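Trypanothione-dependent glyoxalase I (Leishmania major, PDB 2C21) is a nickel-bound member of the glyoxalase/bleomycin resistance/dioxygenase superfamily that assembles as a dimer of paired beta-alpha-beta-beta-beta modules. Local coordinates at residues Met9-Ile14 with Val60-Tyr65. Sequence-based numbering, arbitrary orientation. Where two conformers were deposited one is given.
Sequences MLHTMI and VLELTY. With NI (nickel (II) ion), chain G.
His11 and Glu62, on adjacent parallel strands, reach one nickel ion from the same face of the sheet: His11 NE2 binds it at 2.1 Å and Glu62 OE1 at 2.4 Å. Imidazole and carboxylate planes stand 86° apart, and OE2 lies 3.8 Å from the nickel, so this carboxylate binds through one oxygen. Glu62, extended, CG anti to the backbone N (chi1 -178°), carries OE1 out to the metal; His11, with CG between backbone N and carbonyl carbon (chi1 62°), brings NE2 to the same ion. A water also binds; His80 and Glu123 of the second subunit complete the site, which spans the dimer interface.

Five backbone hydrogen bonds fix the strand register, with Thr12 and Ile14 each using both N-H and C=O toward 60-65. The Ile14 N to Glu62 O bond runs almost in line with the carbonyl. On the nickel-bearing face, Met13 passes Glu62 OE1 with its CG, then turns so that SD comes 3.2 Å from Thr64 OG1. On the other face, Ile14 and Leu63 lie side by side, CG1 to CD2 at 3.7 Å, while Leu61 CD1 touches the same Ile14 CG1. A water bridges Thr12 OG1 and Val60 O; that hydroxyl also hydrogen-bonds Thr12 of the second subunit.

The parallel pair joins the first and last strands of a beta-alpha-beta-beta-beta module, as in this superfamily: helix 19-29 packs on the Ile14, Leu61 and Leu63 side, strand 45-51 runs antiparallel along the other edge of 60-66, and strand 8-15 pairs antiparallel with a strand of the second subunit.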
loop_
_atom_site.group_PDB
_atom_site.type_symbol
_atom_site.label_atom_id
_atom_site.label_comp_id
_atom_site.label_asym_id
_atom_site.label_seq_id
_atom_site.Cartn_x
_atom_site.Cartn_y
_atom_site.Cartn_z
ATOM N N MET A 9 1.112 -1.268 9.496
ATOM C CA MET A 9 1.434 -1.075 8.076
ATOM C C MET A 9 2.278 0.179 7.937
ATOM O O MET A 9 1.834 1.273 8.338
ATOM C CB MET A 9 0.138 -0.998 7.263
ATOM C CG MET A 9 0.334 -0.840 5.799
ATOM S SD MET A 9 -1.177 -1.077 4.844
ATOM C CE MET A 9 -1.341 -2.845 5.011
ATOM N N LEU A 10 3.484 0.047 7.386
ATOM C CA LEU A 10 4.391 1.200 7.318
ATOM C C LEU A 10 4.385 1.906 5.978
ATOM O O LEU A 10 4.337 3.138 5.913
ATOM C CB LEU A 10 5.815 0.784 7.664
ATOM C CG LEU A 10 5.992 0.202 9.060
ATOM C CD1 LEU A 10 7.471 0.028 9.322
ATOM C CD2 LEU A 10 5.349 1.052 10.174
ATOM N N HIS A 11 4.451 1.129 4.902
ATOM C CA HIS A 11 4.436 1.713 3.561
ATOM C C HIS A 11 4.161 0.699 2.473
ATOM O O HIS A 11 4.164 -0.488 2.712
ATOM C CB HIS A 11 5.749 2.477 3.259
ATOM C CG HIS A 11 6.989 1.631 3.282
ATOM N ND1 HIS A 11 7.882 1.639 4.336
ATOM C CD2 HIS A 11 7.500 0.779 2.362
ATOM C CE1 HIS A 11 8.878 0.816 4.062
ATOM N NE2 HIS A 11 8.663 0.275 2.876
ATOM N N THR A 12 3.904 1.221 1.280
ATOM C CA THR A 12 3.769 0.445 0.065
ATOM C C THR A 12 4.818 0.957 -0.904
ATOM O O THR A 12 4.977 2.176 -1.067
ATOM C CB THR A 12 2.363 0.629 -0.555
ATOM O OG1 THR A 12 1.370 0.219 0.386
ATOM C CG2 THR A 12 2.219 -0.167 -1.799
ATOM N N MET A 13 5.532 0.033 -1.549
ATOM C CA MET A 13 6.604 0.403 -2.473
ATOM C C MET A 13 6.225 0.126 -3.929
ATOM O O MET A 13 5.748 -0.963 -4.254
ATOM C CB MET A 13 7.870 -0.369 -2.146
ATOM C CG MET A 13 9.120 0.095 -2.931
ATOM S SD MET A 13 9.296 -0.531 -4.604
ATOM C CE MET A 13 10.248 -2.022 -4.354
ATOM N N ILE A 14 6.478 1.103 -4.801
ATOM C CA ILE A 14 6.321 0.946 -6.261
ATOM C C ILE A 14 7.619 1.422 -6.933
ATOM O O ILE A 14 8.302 2.314 -6.413
ATOM C CB ILE A 14 5.127 1.766 -6.815
ATOM C CG1 ILE A 14 5.252 3.248 -6.454
ATOM C CG2 ILE A 14 3.793 1.205 -6.324
ATOM C CD1 ILE A 14 4.353 4.159 -7.291
ATOM N N VAL A 60 2.997 5.385 4.463
ATOM C CA VAL A 60 3.492 6.242 3.406
ATOM C C VAL A 60 3.708 5.474 2.106
ATOM O O VAL A 60 3.411 4.280 2.015
ATOM C CB VAL A 60 4.763 7.009 3.873
ATOM C CG1 VAL A 60 4.456 7.798 5.143
ATOM C CG2 VAL A 60 5.965 6.069 4.098
ATOM N N LEU A 61 4.200 6.195 1.103
ATOM C CA LEU A 61 4.528 5.665 -0.205
ATOM C C LEU A 61 6.045 5.700 -0.397
ATOM O O LEU A 61 6.692 6.716 -0.104
ATOM C CB LEU A 61 3.840 6.520 -1.282
ATOM C CG LEU A 61 4.030 6.151 -2.752
ATOM C CD1 LEU A 61 3.584 4.718 -3.020
ATOM C CD2 LEU A 61 3.250 7.137 -3.622
ATOM N N GLU A 62 6.596 4.575 -0.859
ATOM C CA GLU A 62 8.009 4.443 -1.182
ATOM C C GLU A 62 8.177 4.268 -2.682
ATOM O O GLU A 62 7.622 3.323 -3.263
ATOM C CB GLU A 62 8.629 3.219 -0.495
ATOM C CG GLU A 62 10.111 3.066 -0.773
ATOM C CD GLU A 62 10.691 1.749 -0.268
ATOM O OE1 GLU A 62 9.948 0.951 0.335
ATOM O OE2 GLU A 62 11.902 1.532 -0.472
ATOM N N LEU A 63 8.953 5.162 -3.301
ATOM C CA LEU A 63 9.337 5.030 -4.703
ATOM C C LEU A 63 10.767 4.533 -4.796
ATOM O O LEU A 63 11.644 5.055 -4.122
ATOM C CB LEU A 63 9.249 6.374 -5.421
ATOM C CG LEU A 63 8.046 7.245 -5.116
ATOM C CD1 LEU A 63 8.187 8.549 -5.890
ATOM C CD2 LEU A 63 6.775 6.516 -5.471
ATOM N N THR A 64 10.986 3.538 -5.652
ATOM C CA THR A 64 12.304 3.038 -5.959
ATOM C C THR A 64 12.600 3.393 -7.410
ATOM O O THR A 64 11.807 3.077 -8.305
ATOM C CB THR A 64 12.350 1.491 -5.833
ATOM O OG1 THR A 64 12.019 1.104 -4.494
ATOM C CG2 THR A 64 13.718 0.976 -6.190
ATOM N N TYR A 65 13.725 4.071 -7.613
ATOM C CA TYR A 65 14.253 4.338 -8.933
ATOM C C TYR A 65 15.512 3.487 -9.126
ATOM O O TYR A 65 16.452 3.573 -8.328
ATOM C CB TYR A 65 14.586 5.836 -9.074
ATOM C CG TYR A 65 15.392 6.155 -10.303
ATOM C CD1 TYR A 65 14.830 6.018 -11.574
ATOM C CD2 TYR A 65 16.723 6.580 -10.210
ATOM C CE1 TYR A 65 15.561 6.299 -12.712
ATOM C CE2 TYR A 65 17.461 6.864 -11.350
ATOM C CZ TYR A 65 16.878 6.718 -12.594
ATOM O OH TYR A 65 17.587 6.988 -13.748
HETATM NI NI NI G . 10.035 -0.913 1.800
HETATM O O HOH W 1 0.782 2.535 2.078
HETATM O O HOH W 2 11.684 -0.484 2.284
#